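Local coordinates for MutT/nudix family protein (Deinococcus radiodurans, PDB 2W4E) that probably hydrolyses the pyrophosphate bond of ADP-ribose with magnesium as cofactor, as a Nudix-family hydrolase represented here by an N-terminally truncated form holding the Nudix domain, at residues I10-A15 against R53-E58; G17-I22 against A112-M117; Q24-Y27 against T32-E35; E35-G40 against E57-A62. All coordinates share one frame; numbering follows the deposited sequence.

All four contacts lie within the Nudix domain. Contacts 1 and 4 are closest, their centres about 5 Å apart: both set helix 47-59 against neighbouring strands of the mixed sheet, 6-14 and 37-40 respectively, and they share Glu-57 and Glu-58. Contacts 2 and 3 use strand 18-26 of the antiparallel sheet, with centres about 16 Å apart; helix 111-120 packs near its start and strand 31-35 pairs with its end. Along the chain, contact 3 falls between the segments of contact 1, contact 4 follows on from Glu-35, and contact 2 spans the largest separation. Contacts 1 and 4 thus fix the Nudix-box helix to the mixed sheet; contacts 2 and 3 belong to the antiparallel one.

Contact 1. Residues I10-A15 against R53-E58; sequences ILPVTA and RELLEE
Pro-12 and Leu-55 make the closest apolar contact between strand 10-14 and helix 53-58. The CD1 methyl of Leu-55 sits 3.7 Å from CB of Pro-12 and is almost as near to CG of the same proline, so one branch of the leucine lies against the flank of the pyrrolidine ring. Leu-55 holds its CG trans to the backbone N (chi1 -177°), which brings the end of the side chain nearer the strand than its first bond would suggest. Farther along, the same CD1 lies 4.5 Å from CG2 of Ile-10, a looser touch. The other branch of Ile-10 reaches the helix as well: its CD1 is 4.1 Å from CB of Glu-54, meeting the aliphatic root of that residue while the carboxylate leads away.

These helix residues belong to the Nudix box, whose REUXEE portion corresponds to Arg-53 to Glu-58, Leu-55 taking the aliphatic position. The helix crosses the strand at 65°, with the axes 10.0 Å apart at closest approach, a spacing bridged by side chains without any hydrogen bond between the segments.

Ionic contacts occupy the helix itself. Arg-53 NH1 donates to Glu-57 OE2 at 3.2 Å, with the acceptor in the guanidinium plane but the donor above the carboxylate plane. A second, weak bond runs from NH1 to Glu-54 OE1, and Glu-45 adds a salt bridge to NE.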
loop_
_atom_site.group_PDB
_atom_site.type_symbol
_atom_site.label_atom_id
_atom_site.label_comp_id
_atom_site.label_asym_id
_atom_site.label_seq_id
_atom_site.Cartn_x
_atom_site.Cartn_y
_atom_site.Cartn_z
ATOM N N ILE A 10 -3.954 -12.133 1.000
ATOM C CA ILE A 10 -2.989 -13.216 0.997
ATOM C C ILE A 10 -2.149 -13.200 -0.248
ATOM O O ILE A 10 -2.664 -13.388 -1.382
ATOM C CB ILE A 10 -3.688 -14.624 1.064
ATOM C CG1 ILE A 10 -4.577 -14.762 2.303
ATOM C CG2 ILE A 10 -2.609 -15.757 1.061
ATOM C CD1 ILE A 10 -6.011 -14.463 2.021
ATOM N N LEU A 11 -0.850 -13.059 -0.053
ATOM C CA LEU A 11 0.086 -13.270 -1.143
ATOM C C LEU A 11 0.538 -14.754 -1.138
ATOM O O LEU A 11 1.322 -15.150 -0.290
ATOM C CB LEU A 11 1.296 -12.327 -0.990
ATOM C CG LEU A 11 2.515 -12.586 -1.908
ATOM C CD1 LEU A 11 2.061 -12.575 -3.402
ATOM C CD2 LEU A 11 3.568 -11.476 -1.595
ATOM N N PRO A 12 0.039 -15.579 -2.078
ATOM C CA PRO A 12 0.340 -17.000 -2.029
ATOM C C PRO A 12 1.577 -17.293 -2.891
ATOM O O PRO A 12 1.650 -16.839 -4.060
ATOM C CB PRO A 12 -0.919 -17.633 -2.680
ATOM C CG PRO A 12 -1.819 -16.488 -3.036
ATOM C CD PRO A 12 -0.870 -15.329 -3.208
ATOM N N VAL A 13 2.554 -18.012 -2.331
ATOM C CA VAL A 13 3.791 -18.306 -3.062
ATOM C C VAL A 13 4.037 -19.826 -3.028
ATOM O O VAL A 13 3.992 -20.452 -1.947
ATOM C CB VAL A 13 4.992 -17.536 -2.494
ATOM C CG1 VAL A 13 6.341 -18.032 -3.090
ATOM C CG2 VAL A 13 4.833 -15.987 -2.663
ATOM N N THR A 14 4.310 -20.405 -4.191
ATOM C CA THR A 14 4.557 -21.862 -4.285
ATOM C C THR A 14 5.990 -22.233 -3.833
ATOM O O THR A 14 6.849 -21.339 -3.667
ATOM C CB THR A 14 4.350 -22.329 -5.724
ATOM O OG1 THR A 14 5.416 -21.816 -6.559
ATOM C CG2 THR A 14 3.044 -21.814 -6.228
ATOM N N ALA A 15 6.234 -23.527 -3.628
ATOM C CA ALA A 15 7.583 -24.068 -3.383
ATOM C C ALA A 15 8.573 -23.629 -4.451
ATOM O O ALA A 15 9.750 -23.451 -4.166
ATOM C CB ALA A 15 7.555 -25.656 -3.332
ATOM N N ARG A 53 -9.480 -20.237 4.250
ATOM C CA ARG A 53 -10.727 -20.353 3.540
ATOM C C ARG A 53 -10.689 -19.633 2.188
ATOM O O ARG A 53 -11.037 -20.198 1.143
ATOM C CB ARG A 53 -11.919 -19.827 4.395
ATOM C CG ARG A 53 -13.203 -20.014 3.626
ATOM C CD ARG A 53 -14.492 -19.401 4.175
ATOM N NE ARG A 53 -14.268 -18.177 4.924
ATOM C CZ ARG A 53 -14.179 -16.973 4.384
ATOM N NH1 ARG A 53 -14.283 -16.820 3.060
ATOM N NH2 ARG A 53 -13.978 -15.921 5.168
ATOM N N GLU A 54 -10.242 -18.388 2.218
ATOM C CA GLU A 54 -10.144 -17.553 1.044
ATOM C C GLU A 54 -9.170 -18.112 0.016
ATOM O O GLU A 54 -9.454 -18.123 -1.221
ATOM C CB GLU A 54 -9.661 -16.157 1.494
ATOM C CG GLU A 54 -10.084 -15.019 0.571
ATOM C CD GLU A 54 -11.593 -15.011 0.296
ATOM O OE1 GLU A 54 -12.399 -14.797 1.221
ATOM O OE2 GLU A 54 -11.966 -15.224 -0.856
ATOM N N LEU A 55 -8.002 -18.534 0.510
ATOM C CA LEU A 55 -7.004 -19.171 -0.369
ATOM C C LEU A 55 -7.591 -20.421 -1.049
ATOM O O LEU A 55 -7.460 -20.618 -2.261
ATOM C CB LEU A 55 -5.736 -19.538 0.430
ATOM C CG LEU A 55 -4.597 -20.139 -0.430
ATOM C CD1 LEU A 55 -4.041 -19.154 -1.471
ATOM C CD2 LEU A 55 -3.471 -20.551 0.508
ATOM N N LEU A 56 -8.273 -21.245 -0.270
ATOM C CA LEU A 56 -8.970 -22.415 -0.835
ATOM C C LEU A 56 -10.059 -22.039 -1.872
ATOM O O LEU A 56 -10.025 -22.507 -3.014
ATOM C CB LEU A 56 -9.544 -23.265 0.283
ATOM C CG LEU A 56 -10.113 -24.654 -0.077
ATOM C CD1 LEU A 56 -9.102 -25.513 -0.875
ATOM C CD2 LEU A 56 -10.587 -25.359 1.203
ATOM N N GLU A 57 -10.981 -21.157 -1.476
ATOM C CA GLU A 57 -12.111 -20.776 -2.310
ATOM C C GLU A 57 -11.728 -19.997 -3.572
ATOM O O GLU A 57 -12.283 -20.247 -4.651
ATOM C CB GLU A 57 -13.153 -19.996 -1.489
ATOM C CG GLU A 57 -13.654 -20.758 -0.289
ATOM C CD GLU A 57 -14.739 -19.999 0.530
ATOM O OE1 GLU A 57 -15.508 -20.703 1.220
ATOM O OE2 GLU A 57 -14.816 -18.738 0.505
ATOM N N GLU A 58 -10.769 -19.077 -3.480
ATOM C CA GLU A 58 -10.467 -18.228 -4.632
ATOM C C GLU A 58 -9.539 -18.867 -5.656
ATOM O O GLU A 58 -9.710 -18.615 -6.836
ATOM C CB GLU A 58 -9.909 -16.841 -4.227
ATOM C CG GLU A 58 -10.979 -15.789 -4.082
ATOM C CD GLU A 58 -10.450 -14.368 -4.245
ATOM O OE1 GLU A 58 -11.205 -13.506 -4.745
ATOM O OE2 GLU A 58 -9.292 -14.101 -3.871
#

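Contact 2. Residues G17-I22 against A112-M117; sequences GEAVLI and AEVYRM
Where Val-114 meets Ala-19 and Leu-21 the contact is made by aliphatic groups, and the paired flat groups lie along the helix, between Arg-116 and Glu-113. The oxygens of Glu-113 lie at the edge of the Arg-116 guanidinium and close to its plane, gripped side-on by two nitrogens, each serving a separate oxygen. NE of Arg-116 donates to OE1 of Glu-113 at 3.0 Å, nearly straight. NH2 of Arg-116 reaches OE2 of Glu-113 at 2.9 Å. Both oxygens are met on the syn side, but 33° to 35° out of the carboxylate plane, so the carboxylate itself is tilted. Glu-122 forms a further salt bridge with NH1 of this arginine.

On the helix side a single methyl makes both contacts. CG2 of Val-114 approaches CB of Ala-19 to 3.9 Å, and the same methyl lies 4.1 Å from CD1 of Leu-21. Leucine and valine reach toward each other tip to tip. Leu-21 has CG trans to its carbonyl carbon (chi1 -48°) and an extended CD1 branch, which carries that methyl to the helix. All three residues are buried, and the segments share no hydrogen bond.

Strand 18-26 is the middle of the three-stranded antiparallel sheet, between 31-35 and 104-110. Helix 111-120 lies on its Ala-19 and Leu-21 face, where Val-114 also touches Leu-109 of strand 104-110 and Leu-132 of helix 126-141; on the other face Val-20 and Ile-22 touch Val-59 of helix 47-59, consistent with the alpha/beta/alpha sandwich of the Nudix fold.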
loop_
_atom_site.group_PDB
_atom_site.type_symbol
_atom_site.label_atom_id
_atom_site.label_comp_id
_atom_site.label_asym_id
_atom_site.label_seq_id
_atom_site.Cartn_x
_atom_site.Cartn_y
_atom_site.Cartn_z
ATOM N N GLY A 17 8.618 -20.708 -5.897
ATOM C CA GLY A 17 8.825 -19.241 -5.929
ATOM C C GLY A 17 8.008 -18.537 -6.997
ATOM O O GLY A 17 8.504 -17.618 -7.640
ATOM N N GLU A 18 6.774 -19.010 -7.217
ATOM C CA GLU A 18 5.816 -18.312 -8.058
ATOM C C GLU A 18 4.730 -17.708 -7.197
ATOM O O GLU A 18 4.320 -18.312 -6.185
ATOM C CB GLU A 18 5.160 -19.279 -9.008
ATOM C CG GLU A 18 6.176 -20.108 -9.745
ATOM C CD GLU A 18 5.559 -21.407 -10.129
ATOM O OE1 GLU A 18 5.128 -22.170 -9.216
ATOM O OE2 GLU A 18 5.462 -21.652 -11.341
ATOM N N ALA A 19 4.289 -16.512 -7.565
ATOM C CA ALA A 19 3.140 -15.907 -6.893
ATOM C C ALA A 19 1.875 -16.414 -7.561
ATOM O O ALA A 19 1.823 -16.556 -8.784
ATOM C CB ALA A 19 3.209 -14.380 -6.992
ATOM N N VAL A 20 0.849 -16.662 -6.769
ATOM C CA VAL A 20 -0.440 -17.013 -7.310
ATOM C C VAL A 20 -1.363 -15.796 -7.267
ATOM O O VAL A 20 -1.946 -15.511 -6.218
ATOM C CB VAL A 20 -1.071 -18.208 -6.564
ATOM C CG1 VAL A 20 -2.389 -18.634 -7.258
ATOM C CG2 VAL A 20 -0.044 -19.382 -6.499
ATOM N N LEU A 21 -1.487 -15.109 -8.406
ATOM C CA LEU A 21 -2.345 -13.925 -8.527
ATOM C C LEU A 21 -3.683 -14.248 -9.156
ATOM O O LEU A 21 -3.882 -15.331 -9.668
ATOM C CB LEU A 21 -1.649 -12.839 -9.370
ATOM C CG LEU A 21 -0.218 -12.571 -8.942
ATOM C CD1 LEU A 21 0.441 -11.417 -9.741
ATOM C CD2 LEU A 21 -0.251 -12.230 -7.440
ATOM N N ILE A 22 -4.595 -13.286 -9.117
ATOM C CA ILE A 22 -5.847 -13.379 -9.857
ATOM C C ILE A 22 -6.084 -12.135 -10.715
ATOM O O ILE A 22 -5.558 -11.048 -10.405
ATOM C CB ILE A 22 -7.059 -13.570 -8.936
ATOM C CG1 ILE A 22 -7.141 -12.413 -7.915
ATOM C CG2 ILE A 22 -7.005 -14.953 -8.256
ATOM C CD1 ILE A 22 -8.387 -12.439 -7.053
ATOM N N ALA A 112 10.091 -12.959 -9.672
ATOM C CA ALA A 112 10.968 -11.921 -10.238
ATOM C C ALA A 112 10.179 -10.997 -11.177
ATOM O O ALA A 112 10.344 -9.767 -11.171
ATOM C CB ALA A 112 12.159 -12.587 -10.961
ATOM N N GLU A 113 9.283 -11.603 -11.947
ATOM C CA GLU A 113 8.387 -10.904 -12.834
ATOM C C GLU A 113 7.325 -10.087 -12.090
ATOM O O GLU A 113 7.085 -8.942 -12.426
ATOM C CB GLU A 113 7.719 -11.911 -13.778
ATOM C CG GLU A 113 6.721 -11.281 -14.717
ATOM C CD GLU A 113 7.304 -10.148 -15.599
ATOM O OE1 GLU A 113 8.540 -9.920 -15.657
ATOM O OE2 GLU A 113 6.492 -9.480 -16.247
ATOM N N VAL A 114 6.757 -10.660 -11.040
ATOM C CA VAL A 114 5.835 -9.901 -10.184
ATOM C C VAL A 114 6.481 -8.622 -9.599
ATOM O O VAL A 114 5.872 -7.517 -9.629
ATOM C CB VAL A 114 5.251 -10.779 -9.051
ATOM C CG1 VAL A 114 4.259 -9.960 -8.207
ATOM C CG2 VAL A 114 4.514 -11.936 -9.666
ATOM N N TYR A 115 7.696 -8.753 -9.089
ATOM C CA TYR A 115 8.388 -7.573 -8.525
ATOM C C TYR A 115 8.877 -6.593 -9.603
ATOM O O TYR A 115 8.968 -5.364 -9.341
ATOM C CB TYR A 115 9.481 -7.971 -7.514
ATOM C CG TYR A 115 8.815 -8.344 -6.198
ATOM C CD1 TYR A 115 8.324 -9.647 -5.973
ATOM C CD2 TYR A 115 8.598 -7.381 -5.214
ATOM C CE1 TYR A 115 7.653 -9.990 -4.757
ATOM C CE2 TYR A 115 7.932 -7.711 -3.995
ATOM C CZ TYR A 115 7.465 -9.007 -3.787
ATOM O OH TYR A 115 6.823 -9.306 -2.610
ATOM N N ARG A 116 9.143 -7.109 -10.816
ATOM C CA ARG A 116 9.441 -6.201 -11.922
ATOM C C ARG A 116 8.176 -5.384 -12.203
ATOM O O ARG A 116 8.240 -4.156 -12.292
ATOM C CB ARG A 116 9.914 -6.936 -13.171
ATOM C CG ARG A 116 10.328 -5.961 -14.262
ATOM C CD ARG A 116 10.214 -6.609 -15.664
ATOM N NE ARG A 116 8.835 -6.969 -15.983
ATOM C CZ ARG A 116 7.842 -6.111 -16.236
ATOM N NH1 ARG A 116 8.043 -4.799 -16.269
ATOM N NH2 ARG A 116 6.629 -6.579 -16.490
ATOM N N MET A 117 7.031 -6.053 -12.306
ATOM C CA MET A 117 5.749 -5.363 -12.449
ATOM C C MET A 117 5.527 -4.311 -11.346
ATOM O O MET A 117 5.193 -3.174 -11.636
ATOM C CB MET A 117 4.592 -6.341 -12.490
ATOM C CG MET A 117 4.565 -7.212 -13.744
ATOM S SD MET A 117 3.487 -8.686 -13.528
ATOM C CE MET A 117 1.894 -7.906 -13.669
#

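Contact 3. Residues Q24-Y27 against T32-E35; sequences QFRY and TITE
Arg-26 and Glu-35 form a salt bridge in which two nitrogens converge on one oxygen. NE of Arg-26 donates to OE2 of Glu-35 at 2.9 Å, fairly straight at 161°. The longer bond, from NH2 of Arg-26 to the same OE2 at 3.2 Å, is more bent. Both donors meet the oxygen on its syn side, and it sits at the guanidinium edge, although the guanidinium and carboxylate planes stand 67° apart. A turn at chi2 of Arg-26 (-53°) folds the chain back towards the glutamate. With a leucine in its place both donors would be gone, and the buried carboxylate of Glu-35 would probably be left without this charged mate and freer to turn.

The backbone bonds are those of an antiparallel beta hairpin, strands 18-26 and 31-35. Gln-24 and Ile-33 are its hydrogen-bonded pair: N of Gln-24 donates to O of Ile-33 at 3.2 Å, and N of Ile-33 returns to O of Gln-24 at 3.0 Å. Phe-25 and Thr-32 form the next, non-hydrogen-bonded pair, their CA atoms only 3.8 Å apart.

CG of Arg-26 lies 3.5 Å from CG2 of Ile-33, the two side chains crossing at about a right angle. CG2 of Thr-32 rests 3.7 Å from N of Phe-25. In the second subunit, Ser-77 packs on Arg-26 and Pro-76 on Glu-35.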
loop_
_atom_site.group_PDB
_atom_site.type_symbol
_atom_site.label_atom_id
_atom_site.label_comp_id
_atom_site.label_asym_id
_atom_site.label_seq_id
_atom_site.Cartn_x
_atom_site.Cartn_y
_atom_site.Cartn_z
ATOM N N GLN A 24 -9.332 -10.199 -11.657
ATOM C CA GLN A 24 -10.697 -10.157 -11.243
ATOM C C GLN A 24 -11.374 -8.947 -11.874
ATOM O O GLN A 24 -10.837 -7.857 -11.818
ATOM C CB GLN A 24 -10.734 -9.993 -9.729
ATOM C CG GLN A 24 -12.125 -10.083 -9.167
ATOM C CD GLN A 24 -12.102 -10.452 -7.707
ATOM O OE1 GLN A 24 -11.194 -10.028 -6.943
ATOM N NE2 GLN A 24 -13.108 -11.199 -7.284
ATOM N N PHE A 25 -12.545 -9.162 -12.471
ATOM C CA PHE A 25 -13.372 -8.056 -12.968
ATOM C C PHE A 25 -13.757 -7.153 -11.798
ATOM O O PHE A 25 -14.183 -7.636 -10.742
ATOM C CB PHE A 25 -14.651 -8.583 -13.648
ATOM C CG PHE A 25 -15.480 -7.498 -14.301
ATOM C CD1 PHE A 25 -15.093 -6.952 -15.512
ATOM C CD2 PHE A 25 -16.638 -7.013 -13.686
ATOM C CE1 PHE A 25 -15.848 -5.920 -16.123
ATOM C CE2 PHE A 25 -17.404 -5.973 -14.286
ATOM C CZ PHE A 25 -17.005 -5.445 -15.505
ATOM N N ARG A 26 -13.584 -5.851 -11.968
ATOM C CA ARG A 26 -14.031 -4.900 -10.976
ATOM C C ARG A 26 -14.962 -3.887 -11.597
ATOM O O ARG A 26 -14.575 -3.116 -12.498
ATOM C CB ARG A 26 -12.832 -4.180 -10.321
ATOM C CG ARG A 26 -11.882 -5.123 -9.536
ATOM C CD ARG A 26 -12.661 -5.972 -8.499
ATOM N NE ARG A 26 -11.774 -6.389 -7.406
ATOM C CZ ARG A 26 -12.197 -6.987 -6.303
ATOM N NH1 ARG A 26 -13.485 -7.218 -6.148
ATOM N NH2 ARG A 26 -11.346 -7.323 -5.339
ATOM N N TYR A 27 -16.174 -3.829 -11.077
ATOM C CA TYR A 27 -17.183 -2.937 -11.634
ATOM C C TYR A 27 -16.792 -1.455 -11.712
ATOM O O TYR A 27 -17.115 -0.771 -12.708
ATOM C CB TYR A 27 -18.500 -3.126 -10.874
ATOM C CG TYR A 27 -19.650 -2.326 -11.423
ATOM C CD1 TYR A 27 -20.386 -2.788 -12.523
ATOM C CD2 TYR A 27 -20.026 -1.125 -10.820
ATOM C CE1 TYR A 27 -21.480 -2.050 -13.016
ATOM C CE2 TYR A 27 -21.110 -0.393 -11.290
ATOM C CZ TYR A 27 -21.821 -0.855 -12.392
ATOM O OH TYR A 27 -22.881 -0.109 -12.849
ATOM N N THR A 32 -10.942 -5.977 -15.748
ATOM C CA THR A 32 -10.239 -6.820 -14.778
ATOM C C THR A 32 -8.971 -6.102 -14.310
ATOM O O THR A 32 -8.485 -5.118 -14.945
ATOM C CB THR A 32 -9.917 -8.228 -15.356
ATOM O OG1 THR A 32 -8.942 -8.130 -16.400
ATOM C CG2 THR A 32 -11.182 -8.891 -15.901
ATOM N N ILE A 33 -8.442 -6.557 -13.185
ATOM C CA ILE A 33 -7.213 -6.001 -12.642
ATOM C C ILE A 33 -6.490 -7.105 -11.865
ATOM O O ILE A 33 -7.133 -7.968 -11.260
ATOM C CB ILE A 33 -7.468 -4.712 -11.785
ATOM C CG1 ILE A 33 -6.156 -4.183 -11.174
ATOM C CG2 ILE A 33 -8.561 -4.957 -10.726
ATOM C CD1 ILE A 33 -6.188 -2.751 -10.612
ATOM N N THR A 34 -5.160 -7.082 -11.942
ATOM C CA THR A 34 -4.286 -8.048 -11.278
ATOM C C THR A 34 -4.270 -7.769 -9.765
ATOM O O THR A 34 -3.956 -6.628 -9.320
ATOM C CB THR A 34 -2.839 -7.947 -11.839
ATOM O OG1 THR A 34 -2.889 -8.203 -13.237
ATOM C CG2 THR A 34 -1.954 -9.018 -11.228
ATOM N N GLU A 35 -4.633 -8.789 -8.997
ATOM C CA GLU A 35 -4.717 -8.694 -7.543
ATOM C C GLU A 35 -4.117 -9.935 -6.891
ATOM O O GLU A 35 -3.983 -10.992 -7.534
ATOM C CB GLU A 35 -6.179 -8.587 -7.106
ATOM C CG GLU A 35 -6.901 -7.358 -7.670
ATOM C CD GLU A 35 -8.371 -7.338 -7.312
ATOM O OE1 GLU A 35 -8.969 -8.435 -7.161
ATOM O OE2 GLU A 35 -8.926 -6.236 -7.176
#

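Contact 4. Residues E35-G40 against E57-A62; sequences EIVAGG and EEVGGA
Just ahead of the Nudix box (residues 39-60), Val-37 and Ala-38 of the strand leading into it meet Glu-58 and Val-59 near the end of its helix. In relatives of this family the box glutamates supply magnesium ligands.

A single hydrogen bond joins the two segments, from N of Ala-38 to OE2 of Glu-58 at 3.1 Å and 158°. The N-H comes to the oxygen from above the carboxylate plane, 38° out of it. Beyond CG the chain of Glu-58 is extended, which carries the carboxylate across to the strand. On its way it slides past Val-37 in the opposite direction, and CG1 of Val-37 ends 3.3 Å from the same OE2. With the carboxylate removed, as by an alanine here, the backbone N of Ala-38 would probably lose its acceptor and CG1 of Val-37 its contact with the carboxylate oxygen.

The apolar part lies one residue on. Val-37 turns its second methyl towards Val-59, the two side chains crossing at an angle. Gly-60 then leaves the helix with positive phi, and Gly-61 begins the short strand 61-62. Val-37 is bonded through its backbone to Ile-10 of strand 6-14, so the strand that Glu-58 and Val-59 grip is itself part of the mixed sheet. The valine pair meets most closely at CG2 of Val-37 and CG1 of Val-59, 3.9 Å apart.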
loop_
_atom_site.group_PDB
_atom_site.type_symbol
_atom_site.label_atom_id
_atom_site.label_comp_id
_atom_site.label_asym_id
_atom_site.label_seq_id
_atom_site.Cartn_x
_atom_site.Cartn_y
_atom_site.Cartn_z
ATOM N N GLU A 35 -4.633 -8.789 -8.997
ATOM C CA GLU A 35 -4.717 -8.694 -7.543
ATOM C C GLU A 35 -4.117 -9.935 -6.891
ATOM O O GLU A 35 -3.983 -10.992 -7.534
ATOM C CB GLU A 35 -6.179 -8.587 -7.106
ATOM C CG GLU A 35 -6.901 -7.358 -7.670
ATOM C CD GLU A 35 -8.371 -7.338 -7.312
ATOM O OE1 GLU A 35 -8.969 -8.435 -7.161
ATOM O OE2 GLU A 35 -8.926 -6.236 -7.176
ATOM N N ILE A 36 -3.757 -9.809 -5.622
ATOM C CA ILE A 36 -3.543 -11.024 -4.778
ATOM C C ILE A 36 -4.908 -11.540 -4.264
ATOM O O ILE A 36 -5.948 -10.954 -4.585
ATOM C CB ILE A 36 -2.515 -10.773 -3.624
ATOM C CG1 ILE A 36 -3.012 -9.701 -2.648
ATOM C CG2 ILE A 36 -1.101 -10.408 -4.200
ATOM C CD1 ILE A 36 -2.132 -9.649 -1.316
ATOM N N VAL A 37 -4.918 -12.649 -3.516
ATOM C CA VAL A 37 -6.142 -13.236 -2.974
ATOM C C VAL A 37 -6.671 -12.372 -1.856
ATOM O O VAL A 37 -5.882 -11.843 -1.079
ATOM C CB VAL A 37 -5.865 -14.698 -2.462
ATOM C CG1 VAL A 37 -7.084 -15.281 -1.744
ATOM C CG2 VAL A 37 -5.474 -15.592 -3.647
ATOM N N ALA A 38 -7.993 -12.218 -1.755
ATOM C CA ALA A 38 -8.546 -11.429 -0.663
ATOM C C ALA A 38 -10.027 -11.694 -0.478
ATOM O O ALA A 38 -10.706 -12.122 -1.413
ATOM C CB ALA A 38 -8.319 -9.912 -0.932
ATOM N N GLY A 39 -10.529 -11.395 0.718
ATOM C CA GLY A 39 -11.947 -11.525 1.034
ATOM C C GLY A 39 -12.254 -11.058 2.449
ATOM O O GLY A 39 -11.360 -10.962 3.296
ATOM N N GLY A 40 -13.532 -10.785 2.712
ATOM C CA GLY A 40 -13.940 -10.325 4.049
ATOM C C GLY A 40 -13.796 -11.432 5.069
ATOM O O GLY A 40 -13.917 -12.607 4.722
ATOM N N GLU A 57 -10.981 -21.157 -1.476
ATOM C CA GLU A 57 -12.111 -20.776 -2.310
ATOM C C GLU A 57 -11.728 -19.997 -3.572
ATOM O O GLU A 57 -12.283 -20.247 -4.651
ATOM C CB GLU A 57 -13.153 -19.996 -1.489
ATOM C CG GLU A 57 -13.654 -20.758 -0.289
ATOM C CD GLU A 57 -14.739 -19.999 0.530
ATOM O OE1 GLU A 57 -15.508 -20.703 1.220
ATOM O OE2 GLU A 57 -14.816 -18.738 0.505
ATOM N N GLU A 58 -10.769 -19.077 -3.480
ATOM C CA GLU A 58 -10.467 -18.228 -4.632
ATOM C C GLU A 58 -9.539 -18.867 -5.656
ATOM O O GLU A 58 -9.710 -18.615 -6.836
ATOM C CB GLU A 58 -9.909 -16.841 -4.227
ATOM C CG GLU A 58 -10.979 -15.789 -4.082
ATOM C CD GLU A 58 -10.450 -14.368 -4.245
ATOM O OE1 GLU A 58 -11.205 -13.506 -4.745
ATOM O OE2 GLU A 58 -9.292 -14.101 -3.871
ATOM N N VAL A 59 -8.541 -19.642 -5.228
ATOM C CA VAL A 59 -7.552 -20.172 -6.171
ATOM C C VAL A 59 -7.313 -21.670 -6.026
ATOM O O VAL A 59 -6.452 -22.222 -6.716
ATOM C CB VAL A 59 -6.150 -19.469 -6.071
ATOM C CG1 VAL A 59 -6.195 -18.036 -6.601
ATOM C CG2 VAL A 59 -5.574 -19.553 -4.646
ATOM N N GLY A 60 -8.051 -22.284 -5.112
ATOM C CA GLY A 60 -7.948 -23.728 -4.825
ATOM C C GLY A 60 -6.598 -24.027 -4.198
ATOM O O GLY A 60 -5.957 -25.005 -4.552
ATOM N N GLY A 61 -6.160 -23.169 -3.288
ATOM C CA GLY A 61 -4.785 -23.259 -2.774
ATOM C C GLY A 61 -4.785 -23.713 -1.339
ATOM O O GLY A 61 -5.781 -23.535 -0.655
ATOM N N ALA A 62 -3.673 -24.316 -0.883
ATOM C CA ALA A 62 -3.406 -24.532 0.550
ATOM C C ALA A 62 -1.951 -24.182 0.814
ATOM O O ALA A 62 -1.121 -24.352 -0.050
ATOM C CB ALA A 62 -3.653 -25.982 0.917
#